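Local atomic coordinates of tryparedoxin (Crithidia fasciculata, PDB entry 1O8X), a protein that probably carries reducing equivalents from trypanothione to peroxidases through a thioredoxin-like redox disulfide, as part of the trypanosomatid defence against oxidative stress. Residues Phe32-Ala37 against Arg44-Gln49; Pro48-Phe53 against Met84-Val89; Val65-Trp70 against Ala78-Lys83. The protein carries 1 engineered substitution. All blocks are in the same frame, centred on the assembly; numbering follows the deposited sequence.

Contact 1: residues Phe32-Ala37 against Arg44-Gln49; sequences FFYFSA and RGFTPQ
Y34 and F46 both extend their side chains with CG anti to the backbone N (chi1 -179° and 177°). The tyrosine thereby reaches from strand 30-36 straight at helix 41-57, while the phenylalanine comes back from the helix along one flank of it. The two chains run past each other in opposite senses. Their ring centres are 5.8 Å apart and the planes are inclined at 51°, a slanted pairing that is neither a stack nor a T-shaped one. Contact is made by Y34 CE1, which lies 3.6 Å from F46 CE2 and in the plane of the F46 ring. The phenol oxygen also sits at the rim of that ring, with Y34 OH 3.4 Å from F46 CD2.

T47 meets the end of the tyrosine. Its OG1, turned to the side of its own backbone N, lies at the edge of the phenol ring near the ring plane and accepts a 2.7 Å hydrogen bond from Y34 OH. The threonine hydroxyl in turn donates to A43 O, one turn earlier in the helix, and has a weak further bond with Y80 OH. The buried phenol hydroxyl thus has T47 OG1 as its acceptor, and the strand is joined to the first turns of the helix by a relay that ends on the backbone of the engineered residue A43, whose natural counterpart forms the redox disulfide with C40.

This is the opening half of the beta-alpha-beta unit made by strand 30-36, helix 41-57 and strand 63-69. L112 of strand 111-116 touches both Y34 and F46, and V65 of strand 63-69 packs against Y34.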
loop_
_atom_site.group_PDB
_atom_site.type_symbol
_atom_site.label_atom_id
_atom_site.label_comp_id
_atom_site.label_asym_id
_atom_site.label_seq_id
_atom_site.Cartn_x
_atom_site.Cartn_y
_atom_site.Cartn_z
ATOM N N PHE A 32 -0.603 3.553 3.448
ATOM C CA PHE A 32 0.276 2.395 3.426
ATOM C C PHE A 32 0.543 1.981 1.993
ATOM O O PHE A 32 -0.392 1.628 1.254
ATOM C CB PHE A 32 -0.386 1.206 4.117
ATOM C CG PHE A 32 -0.456 1.303 5.603
ATOM C CD1 PHE A 32 -1.677 1.581 6.202
ATOM C CD2 PHE A 32 0.661 1.048 6.411
ATOM C CE1 PHE A 32 -1.801 1.653 7.574
ATOM C CE2 PHE A 32 0.563 1.125 7.797
ATOM C CZ PHE A 32 -0.675 1.414 8.387
ATOM N N PHE A 33 1.807 1.969 1.600
ATOM C CA PHE A 33 2.234 1.364 0.341
ATOM C C PHE A 33 2.402 -0.128 0.558
ATOM O O PHE A 33 3.180 -0.551 1.425
ATOM C CB PHE A 33 3.554 1.982 -0.109
ATOM C CG PHE A 33 3.466 3.450 -0.373
ATOM C CD1 PHE A 33 4.233 4.343 0.362
ATOM C CD2 PHE A 33 2.620 3.937 -1.369
ATOM C CE1 PHE A 33 4.169 5.721 0.108
ATOM C CE2 PHE A 33 2.535 5.304 -1.625
ATOM C CZ PHE A 33 3.324 6.196 -0.883
ATOM N N TYR A 34 1.638 -0.914 -0.194
ATOM C CA TYR A 34 1.662 -2.373 -0.083
ATOM C C TYR A 34 2.386 -2.942 -1.282
ATOM O O TYR A 34 1.872 -2.924 -2.395
ATOM C CB TYR A 34 0.236 -2.929 -0.001
ATOM C CG TYR A 34 0.194 -4.442 0.132
ATOM C CD1 TYR A 34 1.096 -5.115 0.963
ATOM C CD2 TYR A 34 -0.752 -5.202 -0.565
ATOM C CE1 TYR A 34 1.056 -6.502 1.098
ATOM C CE2 TYR A 34 -0.796 -6.605 -0.428
ATOM C CZ TYR A 34 0.104 -7.233 0.419
ATOM O OH TYR A 34 0.107 -8.605 0.598
ATOM N N PHE A 35 3.608 -3.401 -1.044
ATOM C CA PHE A 35 4.435 -4.000 -2.098
ATOM C C PHE A 35 4.174 -5.498 -2.118
ATOM O O PHE A 35 4.399 -6.197 -1.118
ATOM C CB PHE A 35 5.920 -3.730 -1.831
ATOM C CG PHE A 35 6.252 -2.266 -1.766
ATOM C CD1 PHE A 35 6.099 -1.551 -0.578
ATOM C CD2 PHE A 35 6.679 -1.584 -2.903
ATOM C CE1 PHE A 35 6.373 -0.184 -0.530
ATOM C CE2 PHE A 35 6.972 -0.217 -2.838
ATOM C CZ PHE A 35 6.811 0.469 -1.658
ATOM N N SER A 36 3.663 -5.983 -3.245
ATOM C CA SER A 36 3.315 -7.393 -3.377
ATOM C C SER A 36 3.256 -7.757 -4.851
ATOM O O SER A 36 3.470 -6.909 -5.702
ATOM C CB SER A 36 1.995 -7.710 -2.662
ATOM O OG SER A 36 1.857 -9.116 -2.588
ATOM N N ALA A 37 2.980 -9.027 -5.141
ATOM C CA ALA A 37 2.850 -9.500 -6.511
ATOM C C ALA A 37 2.018 -10.748 -6.502
ATOM O O ALA A 37 2.008 -11.491 -5.515
ATOM C CB ALA A 37 4.222 -9.808 -7.111
ATOM N N ARG A 44 0.164 -14.673 -0.218
ATOM C CA ARG A 44 -1.129 -15.355 -0.239
ATOM C C ARG A 44 -1.748 -15.406 1.145
ATOM O O ARG A 44 -2.935 -15.137 1.286
ATOM C CB ARG A 44 -1.032 -16.758 -0.847
ATOM C CG ARG A 44 -0.875 -16.743 -2.355
ATOM C CD ARG A 44 -0.648 -18.119 -2.965
ATOM N NE ARG A 44 -0.543 -18.017 -4.419
ATOM C CZ ARG A 44 -1.566 -18.150 -5.240
ATOM N NH1 ARG A 44 -2.769 -18.435 -4.764
ATOM N NH2 ARG A 44 -1.381 -18.028 -6.550
ATOM N N GLY A 45 -0.946 -15.726 2.160
ATOM C CA GLY A 45 -1.447 -15.801 3.523
ATOM C C GLY A 45 -1.588 -14.431 4.171
ATOM O O GLY A 45 -2.462 -14.227 5.030
ATOM N N PHE A 46 -0.739 -13.477 3.770
ATOM C CA PHE A 46 -0.742 -12.154 4.390
ATOM C C PHE A 46 -1.893 -11.275 3.898
ATOM O O PHE A 46 -2.546 -10.586 4.695
ATOM C CB PHE A 46 0.591 -11.416 4.189
ATOM C CG PHE A 46 0.578 -10.039 4.765
ATOM C CD1 PHE A 46 0.549 -9.876 6.137
ATOM C CD2 PHE A 46 0.524 -8.912 3.947
ATOM C CE1 PHE A 46 0.496 -8.591 6.694
ATOM C CE2 PHE A 46 0.482 -7.630 4.505
ATOM C CZ PHE A 46 0.468 -7.483 5.880
ATOM N N THR A 47 -2.149 -11.294 2.592
ATOM C CA THR A 47 -3.134 -10.396 2.014
ATOM C C THR A 47 -4.515 -10.470 2.686
ATOM O O THR A 47 -5.081 -9.425 2.977
ATOM C CB THR A 47 -3.204 -10.527 0.484
ATOM O OG1 THR A 47 -1.915 -10.253 -0.064
ATOM C CG2 THR A 47 -4.089 -9.422 -0.109
ATOM N N PRO A 48 -5.070 -11.659 2.962
ATOM C CA PRO A 48 -6.368 -11.720 3.663
ATOM C C PRO A 48 -6.352 -11.092 5.062
ATOM O O PRO A 48 -7.354 -10.530 5.482
ATOM C CB PRO A 48 -6.667 -13.229 3.732
ATOM C CG PRO A 48 -5.832 -13.819 2.671
ATOM C CD PRO A 48 -4.598 -13.010 2.603
ATOM N N GLN A 49 -5.226 -11.178 5.766
ATOM C CA GLN A 49 -5.103 -10.538 7.077
ATOM C C GLN A 49 -5.112 -9.007 6.930
ATOM O O GLN A 49 -5.716 -8.297 7.735
ATOM C CB GLN A 49 -3.853 -11.030 7.795
ATOM C CG GLN A 49 -3.903 -12.533 8.111
ATOM C CD GLN A 49 -2.588 -13.037 8.653
ATOM O OE1 GLN A 49 -2.308 -12.887 9.842
ATOM N NE2 GLN A 49 -1.768 -13.628 7.784
#

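Contact 2: residues Pro48-Phe53 against Met84-Val89; sequences PQLIEF and MPWLAV
In this thioredoxin fold, L50 and I51 of helix 41-57 receive the indole of W86, which is carried by the turn leading into the short strand 87-88. The contact is wholly apolar, with no hydrogen bond across it. The far corner of the six-membered ring enters between the two helix residues: W86 CH2 is 3.5 Å from L50 CG and 3.6 Å from I51 CG1. The leucine also brings its CD2 branch to within 3.6 Å of W86 CH2, and its chain passes the indole at a slant; the isoleucine chain crosses it nearly at right angles. W86 holds CG between its backbone N and carbonyl carbon (chi1 45°), a sterically congested choice that folds the indole back beneath its own preceding residues. M84 CB and P85 CD consequently lie over one face of it, towards the rim. P85 CD goes on to meet I51 CG1 at 3.9 Å, at the more solvent-accessible side of the contact.

Y54, one helical turn beyond I51, adds an edge-to-face ring contact to W86, and V65 of strand 63-69 supports the indole from the sheet. Strand 87-88 itself is inserted between strands 63-69 and 13-16.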
loop_
_atom_site.group_PDB
_atom_site.type_symbol
_atom_site.label_atom_id
_atom_site.label_comp_id
_atom_site.label_asym_id
_atom_site.label_seq_id
_atom_site.Cartn_x
_atom_site.Cartn_y
_atom_site.Cartn_z
ATOM N N PRO A 48 -5.070 -11.659 2.962
ATOM C CA PRO A 48 -6.368 -11.720 3.663
ATOM C C PRO A 48 -6.352 -11.092 5.062
ATOM O O PRO A 48 -7.354 -10.530 5.482
ATOM C CB PRO A 48 -6.667 -13.229 3.732
ATOM C CG PRO A 48 -5.832 -13.819 2.671
ATOM C CD PRO A 48 -4.598 -13.010 2.603
ATOM N N GLN A 49 -5.226 -11.178 5.766
ATOM C CA GLN A 49 -5.103 -10.538 7.077
ATOM C C GLN A 49 -5.112 -9.007 6.930
ATOM O O GLN A 49 -5.716 -8.297 7.735
ATOM C CB GLN A 49 -3.853 -11.030 7.795
ATOM C CG GLN A 49 -3.903 -12.533 8.111
ATOM C CD GLN A 49 -2.588 -13.037 8.653
ATOM O OE1 GLN A 49 -2.308 -12.887 9.842
ATOM N NE2 GLN A 49 -1.768 -13.628 7.784
ATOM N N LEU A 50 -4.470 -8.496 5.879
ATOM C CA LEU A 50 -4.476 -7.070 5.613
ATOM C C LEU A 50 -5.884 -6.635 5.190
ATOM O O LEU A 50 -6.353 -5.571 5.616
ATOM C CB LEU A 50 -3.412 -6.716 4.567
ATOM C CG LEU A 50 -3.379 -5.250 4.140
ATOM C CD1 LEU A 50 -3.149 -4.299 5.312
ATOM C CD2 LEU A 50 -2.277 -5.079 3.110
ATOM N N ILE A 51 -6.585 -7.460 4.404
ATOM C CA ILE A 51 -7.951 -7.109 4.006
ATOM C C ILE A 51 -8.870 -7.028 5.233
ATOM O O ILE A 51 -9.663 -6.097 5.356
ATOM C CB ILE A 51 -8.508 -8.113 2.962
ATOM C CG1 ILE A 51 -7.808 -7.906 1.621
ATOM C CG2 ILE A 51 -10.022 -7.946 2.787
ATOM C CD1 ILE A 51 -8.139 -8.987 0.579
ATOM N N GLU A 52 -8.742 -7.976 6.159
ATOM C CA GLU A 52 -9.573 -7.958 7.364
ATOM C C GLU A 52 -9.303 -6.698 8.189
ATOM O O GLU A 52 -10.228 -6.037 8.661
ATOM C CB GLU A 52 -9.281 -9.199 8.200
ATOM C CG GLU A 52 -10.122 -9.311 9.461
ATOM C CD GLU A 52 -9.995 -10.647 10.166
ATOM O OE1 GLU A 52 -9.411 -11.614 9.597
ATOM O OE2 GLU A 52 -10.473 -10.710 11.313
ATOM N N PHE A 53 -8.035 -6.365 8.375
ATOM C CA PHE A 53 -7.663 -5.158 9.100
ATOM C C PHE A 53 -8.169 -3.885 8.412
ATOM O O PHE A 53 -8.726 -2.981 9.060
ATOM C CB PHE A 53 -6.151 -5.127 9.283
ATOM C CG PHE A 53 -5.693 -4.080 10.259
ATOM C CD1 PHE A 53 -5.606 -4.372 11.621
ATOM C CD2 PHE A 53 -5.372 -2.795 9.829
ATOM C CE1 PHE A 53 -5.187 -3.391 12.535
ATOM C CE2 PHE A 53 -4.966 -1.816 10.735
ATOM C CZ PHE A 53 -4.872 -2.122 12.083
ATOM N N MET A 84 -8.450 -7.051 -4.436
ATOM C CA MET A 84 -8.147 -6.124 -3.343
ATOM C C MET A 84 -9.196 -5.015 -3.251
ATOM O O MET A 84 -9.716 -4.584 -4.290
ATOM C CB MET A 84 -6.789 -5.471 -3.578
ATOM C CG MET A 84 -5.618 -6.432 -3.555
ATOM S SD MET A 84 -4.127 -5.594 -4.144
ATOM C CE MET A 84 -2.985 -6.950 -4.184
ATOM N N PRO A 85 -9.503 -4.546 -2.031
ATOM C CA PRO A 85 -10.536 -3.508 -1.851
ATOM C C PRO A 85 -10.048 -2.051 -1.888
ATOM O O PRO A 85 -10.862 -1.129 -1.819
ATOM C CB PRO A 85 -11.089 -3.831 -0.461
ATOM C CG PRO A 85 -9.865 -4.316 0.289
ATOM C CD PRO A 85 -9.067 -5.103 -0.731
ATOM N N TRP A 86 -8.733 -1.850 -1.970
ATOM C CA TRP A 86 -8.109 -0.535 -1.787
ATOM C C TRP A 86 -7.635 0.050 -3.125
ATOM O O TRP A 86 -8.260 -0.195 -4.169
ATOM C CB TRP A 86 -6.981 -0.640 -0.739
ATOM C CG TRP A 86 -6.077 -1.840 -0.939
ATOM C CD1 TRP A 86 -5.262 -2.084 -2.019
ATOM C CD2 TRP A 86 -5.941 -2.964 -0.075
ATOM N NE1 TRP A 86 -4.614 -3.283 -1.855
ATOM C CE2 TRP A 86 -5.017 -3.851 -0.673
ATOM C CE3 TRP A 86 -6.485 -3.308 1.169
ATOM C CZ2 TRP A 86 -4.660 -5.066 -0.080
ATOM C CZ3 TRP A 86 -6.131 -4.497 1.750
ATOM C CH2 TRP A 86 -5.230 -5.373 1.128
ATOM N N LEU A 87 -6.569 0.853 -3.098
ATOM C CA LEU A 87 -6.121 1.561 -4.302
ATOM C C LEU A 87 -4.882 0.919 -4.898
ATOM O O LEU A 87 -4.255 0.078 -4.257
ATOM C CB LEU A 87 -5.828 3.027 -3.979
ATOM C CG LEU A 87 -6.867 3.781 -3.161
ATOM C CD1 LEU A 87 -6.438 5.230 -2.962
ATOM C CD2 LEU A 87 -8.217 3.711 -3.825
ATOM N N ALA A 88 -4.513 1.339 -6.107
ATOM C CA ALA A 88 -3.283 0.874 -6.737
ATOM C C ALA A 88 -2.633 1.945 -7.576
ATOM O O ALA A 88 -3.317 2.744 -8.223
ATOM C CB ALA A 88 -3.552 -0.351 -7.609
ATOM N N VAL A 89 -1.305 1.950 -7.578
ATOM C CA VAL A 89 -0.568 2.724 -8.586
ATOM C C VAL A 89 -0.859 2.050 -9.921
ATOM O O VAL A 89 -0.759 0.831 -10.030
ATOM C CB VAL A 89 0.960 2.730 -8.320
ATOM C CG1 VAL A 89 1.698 3.483 -9.433
ATOM C CG2 VAL A 89 1.268 3.349 -6.956
#

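Contact 3: residues Val65-Trp70 against Ala78-Lys83; sequences VVFCTW and AGYFAK
F67 packs against Y80 and F81 in a buried aromatic cluster that joins strand 63-69 to helix 74-81, the first two elements of a beta-alpha-beta crossover in the thioredoxin fold. No hydrogen bond links the two segments, and the contact between them is side-chain packing. The strand and helix backbones come closest at F67 and F81, whose CA atoms are 7.7 Å apart.

The phenylalanine of the strand carries its CG anti to the backbone N (chi1 175°), which lifts the ring off the sheet and presents it to two consecutive residues of the helix. Its outer end goes to Y80: the ring centres are 5.2 Å apart and the planes stand at 90°. F67 CZ approaches one side of the phenol, 3.4 Å from Y80 CD2 and 3.6 Å from Y80 CE2. F67 CD2, nearer the root of the ring than CZ, meets F81, whose side chain runs past it in the opposite direction with a looser fit.

Y80 has its polar end beyond this cluster. Its OH is hydrogen-bonded to S36 OG of strand 30-36, so one residue packs on one strand with its ring and bonds to the next with its hydroxyl. A88 of strand 87-88 touches both F67 and F81, bringing the third element of the crossover into the same core, and M84 also borders F67. On the F81 side, F67 CD2 lies 4.1 Å from both CB and CD1 of F81.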
loop_
_atom_site.group_PDB
_atom_site.type_symbol
_atom_site.label_atom_id
_atom_site.label_comp_id
_atom_site.label_asym_id
_atom_site.label_seq_id
_atom_site.Cartn_x
_atom_site.Cartn_y
_atom_site.Cartn_z
ATOM N N VAL A 65 -4.742 2.091 1.741
ATOM C CA VAL A 65 -3.711 1.180 1.239
ATOM C C VAL A 65 -3.566 1.416 -0.265
ATOM O O VAL A 65 -4.565 1.470 -0.992
ATOM C CB VAL A 65 -4.035 -0.306 1.556
ATOM C CG1 VAL A 65 -2.994 -1.221 0.922
ATOM C CG2 VAL A 65 -4.076 -0.533 3.047
ATOM N N VAL A 66 -2.326 1.563 -0.726
ATOM C CA VAL A 66 -2.015 1.737 -2.133
ATOM C C VAL A 66 -1.124 0.578 -2.567
ATOM O O VAL A 66 0.028 0.471 -2.145
ATOM C CB VAL A 66 -1.315 3.082 -2.391
ATOM C CG1 VAL A 66 -0.954 3.232 -3.862
ATOM C CG2 VAL A 66 -2.207 4.237 -1.938
ATOM N N PHE A 67 -1.668 -0.310 -3.390
ATOM C CA PHE A 67 -0.912 -1.432 -3.930
ATOM C C PHE A 67 0.150 -0.955 -4.920
ATOM O O PHE A 67 -0.165 -0.242 -5.888
ATOM C CB PHE A 67 -1.892 -2.413 -4.591
ATOM C CG PHE A 67 -1.237 -3.582 -5.301
ATOM C CD1 PHE A 67 -0.178 -4.284 -4.730
ATOM C CD2 PHE A 67 -1.729 -4.003 -6.534
ATOM C CE1 PHE A 67 0.389 -5.367 -5.403
ATOM C CE2 PHE A 67 -1.157 -5.071 -7.200
ATOM C CZ PHE A 67 -0.097 -5.754 -6.628
ATOM N N CYS A 68 1.393 -1.349 -4.638
ATOM C CA CYS A 68 2.567 -1.046 -5.445
ATOM C C CYS A 68 3.095 -2.367 -5.987
ATOM O O CYS A 68 3.750 -3.123 -5.278
ATOM C CB CYS A 68 3.616 -0.363 -4.575
ATOM S SG CYS A 68 3.095 1.236 -3.944
ATOM N N THR A 69 2.787 -2.650 -7.243
ATOM C CA THR A 69 3.003 -3.972 -7.781
ATOM C C THR A 69 4.456 -4.339 -8.142
ATOM O O THR A 69 5.205 -3.506 -8.631
ATOM C CB THR A 69 2.063 -4.147 -8.987
ATOM O OG1 THR A 69 2.084 -5.513 -9.394
ATOM C CG2 THR A 69 2.548 -3.360 -10.214
ATOM N N TRP A 70 4.828 -5.589 -7.877
ATOM C CA TRP A 70 6.041 -6.178 -8.449
ATOM C C TRP A 70 5.707 -7.189 -9.571
ATOM O O TRP A 70 6.591 -7.894 -10.063
ATOM C CB TRP A 70 6.885 -6.844 -7.360
ATOM C CG TRP A 70 7.713 -5.882 -6.532
ATOM C CD1 TRP A 70 7.568 -4.516 -6.420
ATOM C CD2 TRP A 70 8.797 -6.236 -5.679
ATOM N NE1 TRP A 70 8.522 -4.010 -5.565
ATOM C CE2 TRP A 70 9.287 -5.046 -5.095
ATOM C CE3 TRP A 70 9.421 -7.445 -5.356
ATOM C CZ2 TRP A 70 10.371 -5.040 -4.209
ATOM C CZ3 TRP A 70 10.478 -7.441 -4.475
ATOM C CH2 TRP A 70 10.945 -6.247 -3.905
ATOM N N ALA A 78 -3.566 -6.932 -12.983
ATOM C CA ALA A 78 -4.984 -6.592 -12.991
ATOM C C ALA A 78 -5.818 -7.624 -12.234
ATOM O O ALA A 78 -6.715 -7.257 -11.464
ATOM C CB ALA A 78 -5.480 -6.413 -14.407
ATOM N N GLY A 79 -5.514 -8.903 -12.443
ATOM C CA GLY A 79 -6.221 -9.994 -11.797
ATOM C C GLY A 79 -6.037 -9.994 -10.285
ATOM O O GLY A 79 -6.953 -10.285 -9.515
ATOM N N TYR A 80 -4.825 -9.676 -9.860
ATOM C CA TYR A 80 -4.470 -9.639 -8.453
ATOM C C TYR A 80 -5.097 -8.425 -7.777
ATOM O O TYR A 80 -5.729 -8.556 -6.726
ATOM C CB TYR A 80 -2.940 -9.637 -8.343
ATOM C CG TYR A 80 -2.366 -9.720 -6.949
ATOM C CD1 TYR A 80 -2.962 -10.505 -5.965
ATOM C CD2 TYR A 80 -1.217 -9.008 -6.614
ATOM C CE1 TYR A 80 -2.440 -10.571 -4.687
ATOM C CE2 TYR A 80 -0.676 -9.073 -5.349
ATOM C CZ TYR A 80 -1.271 -9.861 -4.383
ATOM O OH TYR A 80 -0.751 -9.933 -3.108
ATOM N N PHE A 81 -4.984 -7.260 -8.407
ATOM C CA PHE A 81 -5.599 -6.055 -7.853
ATOM C C PHE A 81 -7.126 -6.181 -7.741
ATOM O O PHE A 81 -7.733 -5.665 -6.802
ATOM C CB PHE A 81 -5.192 -4.796 -8.635
ATOM C CG PHE A 81 -5.852 -3.538 -8.126
ATOM C CD1 PHE A 81 -5.748 -3.176 -6.789
ATOM C CD2 PHE A 81 -6.617 -2.731 -8.971
ATOM C CE1 PHE A 81 -6.394 -2.028 -6.310
ATOM C CE2 PHE A 81 -7.253 -1.583 -8.499
ATOM C CZ PHE A 81 -7.147 -1.235 -7.175
ATOM N N ALA A 82 -7.750 -6.896 -8.676
ATOM C CA ALA A 82 -9.209 -7.057 -8.667
ATOM C C ALA A 82 -9.705 -7.738 -7.395
ATOM O O ALA A 82 -10.878 -7.617 -7.024
ATOM C CB ALA A 82 -9.671 -7.832 -9.905
ATOM N N LYS A 83 -8.809 -8.462 -6.741
ATOM C CA LYS A 83 -9.115 -9.163 -5.508
ATOM C C LYS A 83 -8.790 -8.330 -4.244
ATOM O O LYS A 83 -8.889 -8.830 -3.125
ATOM C CB LYS A 83 -8.389 -10.517 -5.499
ATOM C CG LYS A 83 -8.779 -11.439 -6.665
ATOM C CD LYS A 83 -7.669 -12.435 -6.949
ATOM C CE LYS A 83 -7.898 -13.191 -8.246
ATOM N NZ LYS A 83 -6.692 -13.992 -8.589
#

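The three contacts form one continuous core on a single side of the central sheet, their centres 7 to 9 Å apart. Contacts 1 and 2 share helix 41-57 and merge where Y34 CG lies 3.9 Å from L50 CD2 and Y34 CD2 is equally far from W86 CZ2. Contact 3 is nested in the chain between the segments of contact 2, and the neighbouring strands are tied by the 2.8 Å bond from F67 N to L87 O. Contacts 1 and 3 join at the redox end of the fold, where A37 C packs 3.4 Å from Y80 CE2. There the engineered A43, at the position of one disulfide cysteine, touches Y34, S36 and Y80.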